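Long-range contacts in ABC transporter, substrate-binding protein (Clostridium perfringens, PDB 4EDP), which probably captures a solute outside the cell membrane and delivers it to the permease of an ABC importer, as substrate-binding proteins of such importers do: residues G142-S148 and K248-V254; D158-P162 and A207-N211. Where two conformers were deposited one is given. Numbering follows the deposited sequence.

Overall arrangement
Both contacts lie in the same lobe of a periplasmic-binding-protein-like fold, on the same side of the chain's centre, at about 21 Å (interaction 1) and 25 Å (interaction 2) from it. Interaction 1 pairs the end of strand 135-145 with strand 252-254, and the roughly 100 residues between its segments include both segments of interaction 2, which joins the loop following strand 135-145 to the end of helix 199-208. Their centres are about 18 Å apart, yet they meet directly: Ile-143 CG2 packs on Leu-159 CD2 at 3.9 Å, so the sheet side chain of one contact touches the 3-10 turn of the other. No ligand takes part in either contact.

Interaction 1 (G142-S148 and K248-V254); sequences GIVVDPS and KPEVINV
An antiparallel strand pair in the mixed sheet of a periplasmic-binding-protein-like lobe joins 142-145 to 252-254, their axes 4.5 Å apart at 148°. Ile-143/Val-254 and Val-145/Ile-252 are hydrogen-bonded pairs: Ile-143 N to Val-254 O, Val-254 N to Ile-143 O and Val-145 N to Ile-252 O are each 2.8 Å, Ile-252 N to Val-145 O 2.9 Å. Between them Val-144/Asn-253 is non-hydrogen-bonded (CA-CA 4.6 Å). One face carries Ile-143 (m), Val-145 (t), Ile-252 (p) and Val-254 (t); Val-145 CG2 meets Val-254 CG2 at 4.0 Å. The other carries Val-144 and Asn-253; Val-144 CG1 also reaches Val-251 CB of the preceding turn (type I, Lys-248 to Val-251) at 3.9 Å, and both valines touch Phe-241 and Phe-226. Gly-142 suits its place because a CB would clash with Asn-253 OD1. Asp-146 (t) OD1 accepts from Ser-148 N (3.1 Å), an Asx turn, and from Ser-148 OG (2.6 Å); Asp-146 OD2 makes a long salt bridge to Lys-248 NZ (3.8 Å). Cohesion thus rests on backbone bonds and branched apolar side chains, with charge pairing only weakly at the edge.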
loop_
_atom_site.group_PDB
_atom_site.type_symbol
_atom_site.label_atom_id
_atom_site.label_comp_id
_atom_site.label_asym_id
_atom_site.label_seq_id
_atom_site.Cartn_x
_atom_site.Cartn_y
_atom_site.Cartn_z
ATOM N N GLY A 142 8.335 5.964 5.247
ATOM C CA GLY A 142 9.171 6.590 6.245
ATOM C C GLY A 142 9.970 7.640 5.525
ATOM O O GLY A 142 9.797 7.850 4.302
ATOM N N ILE A 143 10.813 8.340 6.279
ATOM C CA ILE A 143 11.718 9.312 5.675
ATOM C C ILE A 143 13.098 8.634 5.666
ATOM O O ILE A 143 13.721 8.409 6.715
ATOM C CB ILE A 143 11.822 10.624 6.458
ATOM C CG1 ILE A 143 10.432 11.249 6.674
ATOM C CG2 ILE A 143 12.753 11.594 5.693
ATOM C CD1 ILE A 143 10.444 12.498 7.571
ATOM N N VAL A 144 13.561 8.268 4.485
ATOM C CA VAL A 144 14.877 7.666 4.339
ATOM C C VAL A 144 15.832 8.833 4.319
ATOM O O VAL A 144 15.680 9.750 3.497
ATOM C CB VAL A 144 14.974 6.833 3.057
ATOM C CG1 VAL A 144 16.409 6.210 2.909
ATOM C CG2 VAL A 144 13.894 5.771 3.083
ATOM N N VAL A 145 16.804 8.814 5.230
ATOM C CA VAL A 145 17.726 9.914 5.412
ATOM C C VAL A 145 19.185 9.514 5.420
ATOM O O VAL A 145 19.543 8.475 5.973
ATOM C CB VAL A 145 17.453 10.601 6.810
ATOM C CG1 VAL A 145 18.461 11.747 7.077
ATOM C CG2 VAL A 145 16.019 11.114 6.909
ATOM N N ASP A 146 20.029 10.324 4.778
ATOM C CA ASP A 146 21.491 10.124 4.809
ATOM C C ASP A 146 21.944 11.006 5.979
ATOM O O ASP A 146 22.006 12.222 5.846
ATOM C CB ASP A 146 22.154 10.600 3.516
ATOM C CG ASP A 146 23.669 10.584 3.595
ATOM O OD1 ASP A 146 24.226 10.097 4.607
ATOM O OD2 ASP A 146 24.311 11.093 2.648
ATOM N N PRO A 147 22.247 10.400 7.130
ATOM C CA PRO A 147 22.577 11.185 8.311
ATOM C C PRO A 147 23.921 11.904 8.232
ATOM O O PRO A 147 24.139 12.860 8.973
ATOM C CB PRO A 147 22.556 10.136 9.436
ATOM C CG PRO A 147 22.930 8.869 8.759
ATOM C CD PRO A 147 22.354 8.950 7.380
ATOM N N SER A 148 24.778 11.508 7.293
ATOM C CA SER A 148 26.090 12.134 7.161
ATOM C C SER A 148 26.039 13.563 6.633
ATOM O O SER A 148 27.052 14.258 6.656
ATOM C CB SER A 148 27.017 11.287 6.285
ATOM O OG SER A 148 26.564 11.249 4.951
ATOM N N LYS A 248 23.433 2.380 -0.424
ATOM C CA LYS A 248 24.044 3.309 0.514
ATOM C C LYS A 248 23.692 2.866 1.925
ATOM O O LYS A 248 22.736 3.374 2.498
ATOM C CB LYS A 248 23.512 4.705 0.239
ATOM C CG LYS A 248 24.176 5.779 1.022
ATOM C CD LYS A 248 23.706 7.135 0.562
ATOM C CE LYS A 248 24.497 8.269 1.212
ATOM N NZ LYS A 248 25.947 8.163 0.910
ATOM N N PRO A 249 24.478 1.935 2.501
ATOM C CA PRO A 249 24.121 1.373 3.822
ATOM C C PRO A 249 24.016 2.326 5.017
ATOM O O PRO A 249 23.380 1.973 6.009
ATOM C CB PRO A 249 25.187 0.283 4.047
ATOM C CG PRO A 249 26.264 0.592 3.096
ATOM C CD PRO A 249 25.633 1.227 1.918
ATOM N N GLU A 250 24.604 3.514 4.915
ATOM C CA GLU A 250 24.524 4.496 6.001
ATOM C C GLU A 250 23.137 5.153 6.159
ATOM O O GLU A 250 22.905 5.859 7.143
ATOM C CB GLU A 250 25.609 5.581 5.842
ATOM C CG GLU A 250 27.058 5.045 5.960
ATOM C CD GLU A 250 28.137 6.134 5.926
ATOM O OE1 GLU A 250 29.338 5.781 5.856
ATOM O OE2 GLU A 250 27.802 7.341 5.970
ATOM N N VAL A 251 22.211 4.934 5.219
ATOM C CA VAL A 251 20.900 5.573 5.333
ATOM C C VAL A 251 20.115 4.977 6.517
ATOM O O VAL A 251 20.346 3.829 6.904
ATOM C CB VAL A 251 20.024 5.508 4.042
ATOM C CG1 VAL A 251 20.688 6.306 2.885
ATOM C CG2 VAL A 251 19.711 4.047 3.654
ATOM N N ILE A 252 19.267 5.813 7.109
ATOM C CA ILE A 252 18.370 5.441 8.196
ATOM C C ILE A 252 16.919 5.694 7.768
ATOM O O ILE A 252 16.641 6.483 6.847
ATOM C CB ILE A 252 18.707 6.234 9.506
ATOM C CG1 ILE A 252 18.456 7.733 9.344
ATOM C CG2 ILE A 252 20.163 5.969 9.903
ATOM C CD1 ILE A 252 18.720 8.553 10.638
ATOM N N ASN A 253 15.996 5.011 8.446
ATOM C CA ASN A 253 14.575 5.118 8.181
ATOM C C ASN A 253 13.901 5.770 9.372
ATOM O O ASN A 253 13.696 5.139 10.423
ATOM C CB ASN A 253 14.009 3.720 7.956
ATOM C CG ASN A 253 12.588 3.727 7.485
ATOM O OD1 ASN A 253 12.154 4.617 6.754
ATOM N ND2 ASN A 253 11.842 2.681 7.873
ATOM N N VAL A 254 13.570 7.032 9.202
ATOM C CA VAL A 254 12.940 7.827 10.247
ATOM C C VAL A 254 11.419 7.706 10.152
ATOM O O VAL A 254 10.840 7.926 9.084
ATOM C CB VAL A 254 13.373 9.333 10.144
ATOM C CG1 VAL A 254 12.574 10.201 11.088
ATOM C CG2 VAL A 254 14.886 9.494 10.392
#

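Interaction 2 (D158-P162 and A207-N211); sequences DLWKP and ALKPN
Asn-211, with chi1 m and its CA-to-CB bond directed toward 158-162, spends its amide on two backbone carbonyls: ND2 donates to Leu-159 O at 2.8 Å and to Lys-161 O at 2.9 Å. A primary amide suits this place because its two N-H groups can serve two acceptors at once. Residues 158-160 form the end of a 3-10 segment, with Lys-161 N bonded to Asp-158 O (3.1 Å), and Lys-161 then leaves the turn in a polyproline II conformation (phi/psi -57/137), which brings its carbonyl within reach of the amide. Within 207-211, Asn-211 N bonds to Leu-208 O at 2.9 Å. The contact joins the loop between strands 135-145 and 168-171 to the last part of helix 199-208 and the residues leading into strand 212-216, so two connections of the lobe's sheet meet just before the parallel strands 168-171 and 212-216 begin. Closest in backbone are Trp-160 and Leu-208, CA-CA 5.5 Å. Trp-160 (chi1 m, chi2 -104°) offers a broad apolar face; Leu-208 (chi1 t, chi2 p) lays CD1 over the five-membered ring, 3.8 Å from its centroid and 10° off the normal, a CH-pi contact, and the same CD1 lies 3.3 Å from Leu-159 O. The indole NE1 is hydrogen-bonded to Glu-204 O, within helix 199-208. A water donates to Trp-160 O (3.0 Å) and Ala-207 O (2.9 Å), bridging the two backbones.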
loop_
_atom_site.group_PDB
_atom_site.type_symbol
_atom_site.label_atom_id
_atom_site.label_comp_id
_atom_site.label_asym_id
_atom_site.label_seq_id
_atom_site.Cartn_x
_atom_site.Cartn_y
_atom_site.Cartn_z
ATOM N N ASP A 158 9.637 18.512 9.219
ATOM C CA ASP A 158 11.060 18.838 9.028
ATOM C C ASP A 158 11.462 18.818 7.546
ATOM O O ASP A 158 12.478 19.408 7.176
ATOM C CB ASP A 158 11.992 17.910 9.836
ATOM C CG ASP A 158 11.974 18.178 11.331
ATOM O OD1 ASP A 158 11.628 19.301 11.775
ATOM O OD2 ASP A 158 12.360 17.250 12.068
ATOM N N LEU A 159 10.680 18.155 6.693
ATOM C CA LEU A 159 10.989 18.125 5.252
ATOM C C LEU A 159 10.918 19.528 4.627
ATOM O O LEU A 159 11.497 19.765 3.573
ATOM C CB LEU A 159 10.034 17.172 4.512
ATOM C CG LEU A 159 10.192 15.679 4.861
ATOM C CD1 LEU A 159 9.049 14.868 4.224
ATOM C CD2 LEU A 159 11.560 15.137 4.434
ATOM N N TRP A 160 10.217 20.444 5.292
ATOM C CA TRP A 160 10.089 21.838 4.852
ATOM C C TRP A 160 11.234 22.756 5.271
ATOM O O TRP A 160 11.263 23.917 4.868
ATOM C CB TRP A 160 8.772 22.442 5.355
ATOM C CG TRP A 160 7.546 22.114 4.535
ATOM C CD1 TRP A 160 6.920 22.954 3.670
ATOM C CD2 TRP A 160 6.806 20.875 4.493
ATOM N NE1 TRP A 160 5.854 22.327 3.079
ATOM C CE2 TRP A 160 5.758 21.052 3.564
ATOM C CE3 TRP A 160 6.928 19.644 5.135
ATOM C CZ2 TRP A 160 4.846 20.052 3.267
ATOM C CZ3 TRP A 160 6.016 18.652 4.845
ATOM C CH2 TRP A 160 4.988 18.857 3.918
ATOM N N LYS A 161 12.181 22.259 6.056
ATOM C CA LYS A 161 13.312 23.077 6.519
ATOM C C LYS A 161 14.101 23.685 5.373
ATOM O O LYS A 161 14.393 23.013 4.386
ATOM C CB LYS A 161 14.261 22.257 7.391
ATOM C CG LYS A 161 13.698 22.002 8.781
ATOM C CD LYS A 161 14.442 20.940 9.559
ATOM C CE LYS A 161 15.890 21.231 9.757
ATOM N NZ LYS A 161 16.400 20.308 10.836
ATOM N N PRO A 162 14.461 24.955 5.515
ATOM C CA PRO A 162 15.209 25.672 4.478
ATOM C C PRO A 162 16.568 25.045 4.203
ATOM O O PRO A 162 17.113 25.217 3.114
ATOM C CB PRO A 162 15.335 27.077 5.040
ATOM C CG PRO A 162 15.110 26.943 6.499
ATOM C CD PRO A 162 14.166 25.813 6.675
ATOM N N ALA A 207 4.830 25.356 -0.873
ATOM C CA ALA A 207 5.887 25.807 0.017
ATOM C C ALA A 207 7.057 24.828 0.081
ATOM O O ALA A 207 8.180 25.222 0.392
ATOM C CB ALA A 207 5.343 26.081 1.421
ATOM N N LEU A 208 6.807 23.556 -0.208
ATOM C CA LEU A 208 7.876 22.549 -0.159
ATOM C C LEU A 208 8.746 22.536 -1.428
ATOM O O LEU A 208 9.850 21.978 -1.423
ATOM C CB LEU A 208 7.238 21.169 -0.000
ATOM C CG LEU A 208 8.132 19.961 0.201
ATOM C CD1 LEU A 208 8.934 20.113 1.520
ATOM C CD2 LEU A 208 7.270 18.696 0.230
ATOM N N LYS A 209 8.251 23.158 -2.493
ATOM C CA LYS A 209 8.930 23.156 -3.802
ATOM C C LYS A 209 10.431 23.399 -3.819
ATOM O O LYS A 209 11.132 22.704 -4.535
ATOM C CB LYS A 209 8.272 24.102 -4.798
ATOM C CG LYS A 209 6.855 23.730 -5.246
ATOM C CD LYS A 209 6.225 24.842 -6.113
ATOM C CE LYS A 209 7.005 25.126 -7.397
ATOM N NZ LYS A 209 7.114 23.930 -8.303
ATOM N N PRO A 210 10.935 24.403 -3.081
ATOM C CA PRO A 210 12.388 24.616 -3.128
ATOM C C PRO A 210 13.247 23.446 -2.691
ATOM O O PRO A 210 14.420 23.362 -3.094
ATOM C CB PRO A 210 12.609 25.802 -2.185
ATOM C CG PRO A 210 11.321 26.527 -2.191
ATOM C CD PRO A 210 10.251 25.456 -2.321
ATOM N N ASN A 211 12.689 22.546 -1.879
ATOM C CA ASN A 211 13.445 21.397 -1.399
ATOM C C ASN A 211 13.341 20.141 -2.281
ATOM O O ASN A 211 14.143 19.201 -2.138
ATOM C CB ASN A 211 12.935 21.046 0.002
ATOM C CG ASN A 211 13.220 22.131 1.009
ATOM O OD1 ASN A 211 13.871 23.138 0.691
ATOM N ND2 ASN A 211 12.754 21.930 2.253
HETATM O O HOH W 1 10.444 24.732 2.152
#